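Catecholate siderophore receptor Fiu (Escherichia coli, PDB 6BPM) imports iron bound to catecholate siderophores across the outer membrane, drawing the energy for transport from TonB, and serves as receptor for several microcins. Local coordinates at residues A[527-532]-A[560-565]; A[647-652]-A[673-678]. One frame throughout, in Å; residues are numbered along the deposited sequence.

Contact 1: A[527-532]-A[560-565]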
ATOM      1  N   ASP A 527      -5.200  23.269  15.657  1.00 45.03           N
ATOM      2  CA  ASP A 527      -6.440  23.471  16.392  1.00 37.67           C
ATOM      3  C   ASP A 527      -7.544  22.510  15.965  1.00 40.58           C
ATOM      4  O   ASP A 527      -8.573  22.441  16.641  1.00 40.04           O
ATOM      5  CB  ASP A 527      -6.903  24.934  16.278  1.00 45.26           C
ATOM      6  CG  ASP A 527      -7.236  25.367  14.841  1.00 58.28           C
ATOM      7  OD1 ASP A 527      -6.640  24.850  13.872  1.00 62.14           O
ATOM      8  OD2 ASP A 527      -8.086  26.270  14.690  1.00 59.74           O
ATOM      9  N   PHE A 528      -7.383  21.791  14.859  1.00 41.08           N
ATOM     10  CA  PHE A 528      -8.435  20.872  14.443  1.00 37.23           C
ATOM     11  C   PHE A 528      -8.388  19.574  15.251  1.00 34.03           C
ATOM     12  O   PHE A 528      -7.477  19.324  16.043  1.00 39.35           O
ATOM     13  CB  PHE A 528      -8.350  20.587  12.944  1.00 28.94           C
ATOM     14  CG  PHE A 528      -9.063  21.604  12.114  1.00 31.22           C
ATOM     15  CD1 PHE A 528      -9.636  22.709  12.713  1.00 28.58           C
ATOM     16  CD2 PHE A 528      -9.130  21.490  10.739  1.00 40.70           C
ATOM     17  CE1 PHE A 528     -10.296  23.674  11.948  1.00 29.95           C
ATOM     18  CE2 PHE A 528      -9.784  22.462   9.969  1.00 33.47           C
ATOM     19  CZ  PHE A 528     -10.364  23.549  10.581  1.00 25.01           C
ATOM     20  N   LYS A 529      -9.429  18.773  15.082  1.00 44.38           N
ATOM     21  CA  LYS A 529      -9.594  17.467  15.691  1.00 42.78           C
ATOM     22  C   LYS A 529      -9.137  16.390  14.742  1.00 44.65           C
ATOM     23  O   LYS A 529      -9.024  16.615  13.535  1.00 48.72           O
ATOM     24  CB  LYS A 529     -11.062  17.208  16.052  1.00 39.77           C
ATOM     25  CG  LYS A 529     -11.670  18.198  17.001  1.00 43.48           C
ATOM     26  CD  LYS A 529     -13.109  17.850  17.301  1.00 49.89           C
ATOM     27  CE  LYS A 529     -13.970  18.067  16.072  1.00 50.48           C
ATOM     28  NZ  LYS A 529     -15.405  18.205  16.422  1.00 54.78           N
ATOM     29  N   PRO A 530      -8.886  15.193  15.255  1.00 43.47           N
ATOM     30  CA  PRO A 530      -8.537  14.080  14.375  1.00 37.20           C
ATOM     31  C   PRO A 530      -9.718  13.711  13.497  1.00 40.21           C
ATOM     32  O   PRO A 530     -10.878  13.912  13.852  1.00 37.33           O
ATOM     33  CB  PRO A 530      -8.184  12.951  15.352  1.00 34.41           C
ATOM     34  CG  PRO A 530      -7.849  13.659  16.635  1.00 35.13           C
ATOM     35  CD  PRO A 530      -8.786  14.822  16.673  1.00 33.68           C
ATOM     36  N   GLN A 531      -9.405  13.188  12.323  1.00 38.93           N
ATOM     37  CA  GLN A 531     -10.418  12.566  11.491  1.00 33.61           C
ATOM     38  C   GLN A 531     -10.804  11.224  12.108  1.00 43.37           C
ATOM     39  O   GLN A 531      -9.967  10.313  12.183  1.00 43.58           O
ATOM     40  CB  GLN A 531      -9.862  12.363  10.088  1.00 24.94           C
ATOM     41  CG  GLN A 531     -10.785  11.641   9.164  1.00 21.29           C
ATOM     42  CD  GLN A 531     -10.044  10.868   8.096  1.00 36.69           C
ATOM     43  OE1 GLN A 531      -9.253   9.969   8.395  1.00 48.65           O
ATOM     44  NE2 GLN A 531     -10.298  11.210   6.834  1.00 39.39           N
ATOM     45  N   LYS A 532     -12.067  11.088  12.520  1.00 41.13           N
ATOM     46  CA  LYS A 532     -12.545   9.904  13.234  1.00 43.25           C
ATOM     47  C   LYS A 532     -13.324   9.000  12.292  1.00 36.65           C
ATOM     48  O   LYS A 532     -14.178   9.467  11.544  1.00 40.02           O
ATOM     49  CB  LYS A 532     -13.437  10.283  14.418  1.00 54.77           C
ATOM     50  CG  LYS A 532     -12.742  11.076  15.506  1.00 67.96           C
ATOM     51  CD  LYS A 532     -13.233  10.652  16.881  1.00 79.26           C
ATOM     52  CE  LYS A 532     -14.438  11.454  17.343  1.00 79.27           C
ATOM     53  NZ  LYS A 532     -14.769  11.122  18.752  1.00 71.68           N
ATOM     54  N   ILE A 560     -17.002   8.433   8.271  1.00 33.56           N
ATOM     55  CA  ILE A 560     -15.812   9.262   8.470  1.00 33.99           C
ATOM     56  C   ILE A 560     -16.256  10.671   8.831  1.00 34.97           C
ATOM     57  O   ILE A 560     -17.077  11.273   8.126  1.00 41.49           O
ATOM     58  CB  ILE A 560     -14.927   9.265   7.213  1.00 32.91           C
ATOM     59  CG1 ILE A 560     -14.617   7.820   6.823  1.00 28.04           C
ATOM     60  CG2 ILE A 560     -13.658  10.067   7.441  1.00 32.76           C
ATOM     61  CD1 ILE A 560     -13.772   7.697   5.635  1.00 29.83           C
ATOM     62  N   GLU A 561     -15.707  11.203   9.918  1.00 25.64           N
ATOM     63  CA  GLU A 561     -16.143  12.490  10.438  1.00 36.85           C
ATOM     64  C   GLU A 561     -14.961  13.440  10.634  1.00 34.09           C
ATOM     65  O   GLU A 561     -13.791  13.059  10.558  1.00 42.59           O
ATOM     66  CB  GLU A 561     -16.903  12.311  11.758  1.00 46.03           C
ATOM     67  CG  GLU A 561     -18.391  12.064  11.565  1.00 71.30           C
ATOM     68  CD  GLU A 561     -19.050  11.434  12.780  1.00 84.52           C
ATOM     69  OE1 GLU A 561     -19.742  10.404  12.617  1.00 86.31           O
ATOM     70  OE2 GLU A 561     -18.864  11.963  13.895  1.00 89.49           O
ATOM     71  N   ASN A 562     -15.295  14.688  10.942  1.00 38.45           N
ATOM     72  CA  ASN A 562     -14.327  15.773  11.095  1.00 43.31           C
ATOM     73  C   ASN A 562     -13.539  16.065   9.820  1.00 42.21           C
ATOM     74  O   ASN A 562     -12.381  16.493   9.884  1.00 49.47           O
ATOM     75  CB  ASN A 562     -13.384  15.510  12.262  1.00 38.24           C
ATOM     76  CG  ASN A 562     -14.121  15.410  13.563  1.00 42.54           C
ATOM     77  OD1 ASN A 562     -15.264  15.864  13.681  1.00 47.42           O
ATOM     78  ND2 ASN A 562     -13.463  14.876  14.565  1.00 41.04           N
ATOM     79  N   GLU A 563     -14.161  15.867   8.659  1.00 30.02           N
ATOM     80  CA  GLU A 563     -13.561  16.306   7.404  1.00 39.11           C
ATOM     81  C   GLU A 563     -13.660  17.822   7.270  1.00 34.73           C
ATOM     82  O   GLU A 563     -14.683  18.420   7.605  1.00 38.73           O
ATOM     83  CB  GLU A 563     -14.254  15.643   6.216  1.00 40.34           C
ATOM     84  CG  GLU A 563     -14.123  14.137   6.187  1.00 42.81           C
ATOM     85  CD  GLU A 563     -12.705  13.684   5.879  1.00 53.69           C
ATOM     86  OE1 GLU A 563     -12.388  13.475   4.680  1.00 49.95           O
ATOM     87  OE2 GLU A 563     -11.907  13.546   6.842  1.00 49.36           O
ATOM     88  N   VAL A 564     -12.598  18.443   6.749  1.00 40.11           N
ATOM     89  CA  VAL A 564     -12.564  19.898   6.602  1.00 42.66           C
ATOM     90  C   VAL A 564     -13.510  20.327   5.489  1.00 42.54           C
ATOM     91  O   VAL A 564     -13.455  19.798   4.367  1.00 37.29           O
ATOM     92  CB  VAL A 564     -11.138  20.384   6.309  1.00 49.19           C
ATOM     93  CG1 VAL A 564     -11.078  21.902   6.357  1.00 59.95           C
ATOM     94  CG2 VAL A 564     -10.155  19.793   7.284  1.00 45.01           C
ATOM     95  N   GLU A 565     -14.410  21.260   5.807  1.00 36.50           N
ATOM     96  CA  GLU A 565     -15.298  21.872   4.825  1.00 36.14           C
ATOM     97  C   GLU A 565     -15.381  23.369   5.093  1.00 41.09           C
ATOM     98  O   GLU A 565     -15.001  23.857   6.163  1.00 43.72           O
ATOM     99  CB  GLU A 565     -16.687  21.234   4.842  1.00 44.97           C
ATOM    100  CG  GLU A 565     -16.692  19.778   4.405  1.00 49.41           C
ATOM    101  CD  GLU A 565     -16.434  19.604   2.912  1.00 50.26           C
ATOM    102  OE1 GLU A 565     -16.404  20.621   2.180  1.00 48.93           O
ATOM    103  OE2 GLU A 565     -16.297  18.444   2.465  1.00 47.72           O
TER

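Contact 2: A[647-652]-A[673-678]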
ATOM      1  N   GLY A 647      -6.358 -17.062 -13.369  1.00 35.31           N
ATOM      2  CA  GLY A 647      -6.742 -15.915 -12.566  1.00 37.54           C
ATOM      3  C   GLY A 647      -7.579 -14.966 -13.389  1.00 39.79           C
ATOM      4  O   GLY A 647      -7.469 -14.915 -14.611  1.00 40.13           O
ATOM      5  N   ALA A 648      -8.457 -14.241 -12.705  1.00 35.39           N
ATOM      6  CA  ALA A 648      -9.305 -13.241 -13.337  1.00 22.16           C
ATOM      7  C   ALA A 648      -9.538 -12.123 -12.336  1.00 26.16           C
ATOM      8  O   ALA A 648      -9.816 -12.399 -11.165  1.00 31.84           O
ATOM      9  CB  ALA A 648     -10.638 -13.849 -13.785  1.00 22.73           C
ATOM     10  N   ARG A 649      -9.389 -10.875 -12.776  1.00 28.58           N
ATOM     11  CA  ARG A 649      -9.619  -9.718 -11.918  1.00 25.11           C
ATOM     12  C   ARG A 649     -10.512  -8.738 -12.657  1.00 30.10           C
ATOM     13  O   ARG A 649     -10.274  -8.467 -13.836  1.00 41.05           O
ATOM     14  CB  ARG A 649      -8.324  -8.981 -11.560  1.00 27.93           C
ATOM     15  CG  ARG A 649      -7.431  -9.581 -10.527  1.00 47.84           C
ATOM     16  CD  ARG A 649      -6.424  -8.530 -10.081  1.00 59.47           C
ATOM     17  NE  ARG A 649      -5.714  -7.893 -11.195  1.00 63.87           N
ATOM     18  CZ  ARG A 649      -4.850  -8.490 -12.016  1.00 59.94           C
ATOM     19  NH1 ARG A 649      -4.556  -9.783 -11.899  1.00 51.04           N
ATOM     20  NH2 ARG A 649      -4.286  -7.778 -12.979  1.00 65.12           N
ATOM     21  N   TYR A 650     -11.523  -8.192 -11.976  1.00 37.40           N
ATOM     22  CA  TYR A 650     -12.308  -7.081 -12.503  1.00 21.21           C
ATOM     23  C   TYR A 650     -12.184  -5.905 -11.545  1.00 29.04           C
ATOM     24  O   TYR A 650     -12.423  -6.057 -10.345  1.00 36.40           O
ATOM     25  CB  TYR A 650     -13.791  -7.447 -12.714  1.00 28.32           C
ATOM     26  CG  TYR A 650     -14.619  -6.262 -13.201  1.00 32.51           C
ATOM     27  CD1 TYR A 650     -14.743  -5.978 -14.571  1.00 35.50           C
ATOM     28  CD2 TYR A 650     -15.249  -5.405 -12.297  1.00 34.35           C
ATOM     29  CE1 TYR A 650     -15.469  -4.872 -15.026  1.00 29.22           C
ATOM     30  CE2 TYR A 650     -15.983  -4.303 -12.747  1.00 34.49           C
ATOM     31  CZ  TYR A 650     -16.085  -4.046 -14.105  1.00 31.64           C
ATOM     32  OH  TYR A 650     -16.791  -2.954 -14.532  1.00 33.79           O
ATOM     33  N   ILE A 651     -11.747  -4.761 -12.072  1.00 26.51           N
ATOM     34  CA  ILE A 651     -11.752  -3.469 -11.394  1.00 21.60           C
ATOM     35  C   ILE A 651     -12.788  -2.609 -12.102  1.00 34.92           C
ATOM     36  O   ILE A 651     -12.740  -2.477 -13.335  1.00 30.14           O
ATOM     37  CB  ILE A 651     -10.376  -2.775 -11.471  1.00 32.17           C
ATOM     38  CG1 ILE A 651      -9.299  -3.547 -10.688  1.00 35.02           C
ATOM     39  CG2 ILE A 651     -10.484  -1.279 -11.065  1.00 19.80           C
ATOM     40  CD1 ILE A 651      -9.495  -3.570  -9.164  1.00 33.49           C
ATOM     41  N   GLY A 652     -13.701  -1.996 -11.334  1.00 37.65           N
ATOM     42  CA  GLY A 652     -14.802  -1.256 -11.912  1.00 36.55           C
ATOM     43  C   GLY A 652     -14.357   0.134 -12.316  1.00 38.65           C
ATOM     44  O   GLY A 652     -13.200   0.513 -12.171  1.00 45.56           O
ATOM     45  N   VAL A 673      -8.792  -8.203 -16.367  1.00 29.97           N
ATOM     46  CA  VAL A 673      -7.507  -8.829 -16.675  1.00 22.41           C
ATOM     47  C   VAL A 673      -7.568 -10.293 -16.258  1.00 24.03           C
ATOM     48  O   VAL A 673      -7.930 -10.601 -15.118  1.00 35.66           O
ATOM     49  CB  VAL A 673      -6.328  -8.131 -15.959  1.00 28.39           C
ATOM     50  CG1 VAL A 673      -4.977  -8.739 -16.403  1.00 21.11           C
ATOM     51  CG2 VAL A 673      -6.343  -6.619 -16.201  1.00 21.12           C
ATOM     52  N   ALA A 674      -7.137 -11.177 -17.150  1.00 22.23           N
ATOM     53  CA  ALA A 674      -7.015 -12.609 -16.908  1.00 22.51           C
ATOM     54  C   ALA A 674      -5.542 -13.025 -16.905  1.00 31.73           C
ATOM     55  O   ALA A 674      -4.716 -12.441 -17.617  1.00 29.36           O
ATOM     56  CB  ALA A 674      -7.748 -13.410 -17.978  1.00 23.21           C
ATOM     57  N   ASP A 675      -5.214 -14.033 -16.081  1.00 40.55           N
ATOM     58  CA  ASP A 675      -3.866 -14.594 -15.963  1.00 43.18           C
ATOM     59  C   ASP A 675      -3.941 -16.114 -16.042  1.00 35.34           C
ATOM     60  O   ASP A 675      -4.969 -16.717 -15.736  1.00 40.90           O
ATOM     61  CB  ASP A 675      -3.178 -14.168 -14.655  1.00 58.09           C
ATOM     62  CG  ASP A 675      -3.110 -12.649 -14.490  1.00 81.81           C
ATOM     63  OD1 ASP A 675      -2.752 -11.942 -15.455  1.00 88.00           O
ATOM     64  OD2 ASP A 675      -3.429 -12.154 -13.389  1.00 92.85           O
ATOM     65  N   ALA A 676      -2.825 -16.736 -16.425  1.00 38.42           N
ATOM     66  CA  ALA A 676      -2.702 -18.194 -16.455  1.00 38.39           C
ATOM     67  C   ALA A 676      -1.333 -18.608 -15.911  1.00 35.08           C
ATOM     68  O   ALA A 676      -0.472 -17.771 -15.628  1.00 35.43           O
ATOM     69  CB  ALA A 676      -2.928 -18.763 -17.861  1.00 27.91           C
ATOM     70  N   LYS A 677      -1.176 -19.909 -15.669  1.00 31.91           N
ATOM     71  CA  LYS A 677       0.044 -20.426 -15.062  1.00 24.64           C
ATOM     72  C   LYS A 677       0.213 -21.896 -15.431  1.00 28.15           C
ATOM     73  O   LYS A 677      -0.761 -22.617 -15.626  1.00 27.26           O
ATOM     74  CB  LYS A 677      -0.018 -20.243 -13.541  1.00 30.44           C
ATOM     75  CG  LYS A 677       1.184 -20.670 -12.759  1.00 35.07           C
ATOM     76  CD  LYS A 677       1.071 -22.071 -12.229  1.00 42.99           C
ATOM     77  CE  LYS A 677       2.102 -22.276 -11.113  1.00 43.20           C
ATOM     78  NZ  LYS A 677       2.411 -23.705 -10.924  1.00 51.91           N
ATOM     79  N   LEU A 678       1.455 -22.339 -15.508  1.00 44.65           N
ATOM     80  CA  LEU A 678       1.767 -23.740 -15.767  1.00 43.23           C
ATOM     81  C   LEU A 678       2.934 -24.146 -14.887  1.00 45.38           C
ATOM     82  O   LEU A 678       3.904 -23.396 -14.754  1.00 51.13           O
ATOM     83  CB  LEU A 678       2.123 -24.002 -17.227  1.00 46.25           C
ATOM     84  CG  LEU A 678       1.035 -24.515 -18.147  1.00 50.73           C
ATOM     85  CD1 LEU A 678       1.602 -24.681 -19.543  1.00 41.70           C
ATOM     86  CD2 LEU A 678       0.572 -25.851 -17.619  1.00 59.63           C
TER

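Contact 1: A[527-532]-A[560-565]
Asn562 reaches with its side-chain amide to the carbonyl of Pro530, where the strands 531-544 and 549-566, neighbours in the antiparallel beta-barrel of a TonB-dependent receptor, form the open end of their beta hairpin. The bond from Asn562 ND2 to Pro530 O is 2.8 Å long and almost straight at 170°; it meets the oxygen nearly head-on, and the oxygen lies in the amide plane. The backbone of Asn562 departs from extended strand geometry. Its side-chain amide bonds Pro530 O just beyond the backbone hydrogen bond from Glu561 N to Lys532 O, which is 2.8 Å long. The side chains of Lys529 and Asn562 cross at about a right angle, Lys529 CE lying 3.5 Å from Asn562 OD1. On the other side of the backbone from Lys532, a second polar pair forms. With CG trans to the backbone N (chi1 176°) and an extended chain, Gln531 brings its NE2 to 2.8 Å from Glu563 OE2. The carboxylate oxygen lies near the amide plane, yet the N-H comes in from above the carboxylate plane, the two planes being 32° apart. Glu563 OE1 has its own partner, a salt bridge to Lys578 on strand 572-588, so the carboxylate ties its strand to both neighbours. Exchanging Gln531 for alanine would probably cost Glu563 OE2 its amide donor and take away part of the packing on Ile560 CG2. At the far end the Phe528 side chain crosses Val564 at about a right angle, both valine methyls approaching one ring atom: Phe528 CE2 lies 3.8 Å from Val564 CG2 and 3.9 Å from Val564 CG1.

Contact 2: A[647-652]-A[673-678]
Gly647 and Asp675 exchange two backbone hydrogen bonds, Gly647 N to Asp675 O and Asp675 N to Gly647 O, each 2.8 Å long. Arg649 and Val673 repeat the pattern, with Arg649 N 2.8 Å from Val673 O and Val673 N 2.9 Å from Arg649 O. Between these hydrogen-bonded pairs Ala648 faces Ala674 as a non-hydrogen-bonded pair, their CA atoms 4.3 Å apart. CA-H...O contacts supplement the pairing, among them Ala674 CA to Gly647 O at 3.3 Å. This is antiparallel pairing in a hairpin of the TonB-dependent receptor barrel, made by the neighbouring strands 642-655 and 667-681.

The charged interaction lies on the sheet face that bears Arg649, Val673 and Asp675. Arg649 also touches Lys63, within the plug domain, so this face looks toward the plug. Bent at chi3 (-52°), the arginine chain turns its guanidinium across to the other strand, where Arg649 NH1 makes a salt bridge of 3.0 Å with Asp675 OD2. The oxygen sits at the guanidinium edge, close to its plane, and offers its syn lone pair; the N-H...O angle of 140° makes the bond bent. Asp675 OD1 accepts a bond from the backbone N of Asn694, so each carboxylate oxygen has a donor.

The guanidinium also makes van der Waals contact with a valine methyl: Arg649 and Val673 run side by side in the same direction, and Arg649 NH2 lies 3.6 Å from Val673 CG1.

In the fold
Contact 1 closes before contact 2 opens along the chain, and each joins the two strands of one beta hairpin. Both hairpins belong to the same antiparallel 22-stranded barrel: strands 531-544 and 549-566 serve contact 1, strands 642-655 and 667-681 contact 2. Strands 572-588, 595-610 and 628-636 come between them the shorter way round the barrel. The contact centres are about 39 Å apart, on opposite sides of the chain's centre, and their nearest atoms remain about 19 Å apart, so they do not touch. Each is a local join between successive strands; repeated from neighbour to neighbour, such joins close the wall that surrounds the plug of the transporter.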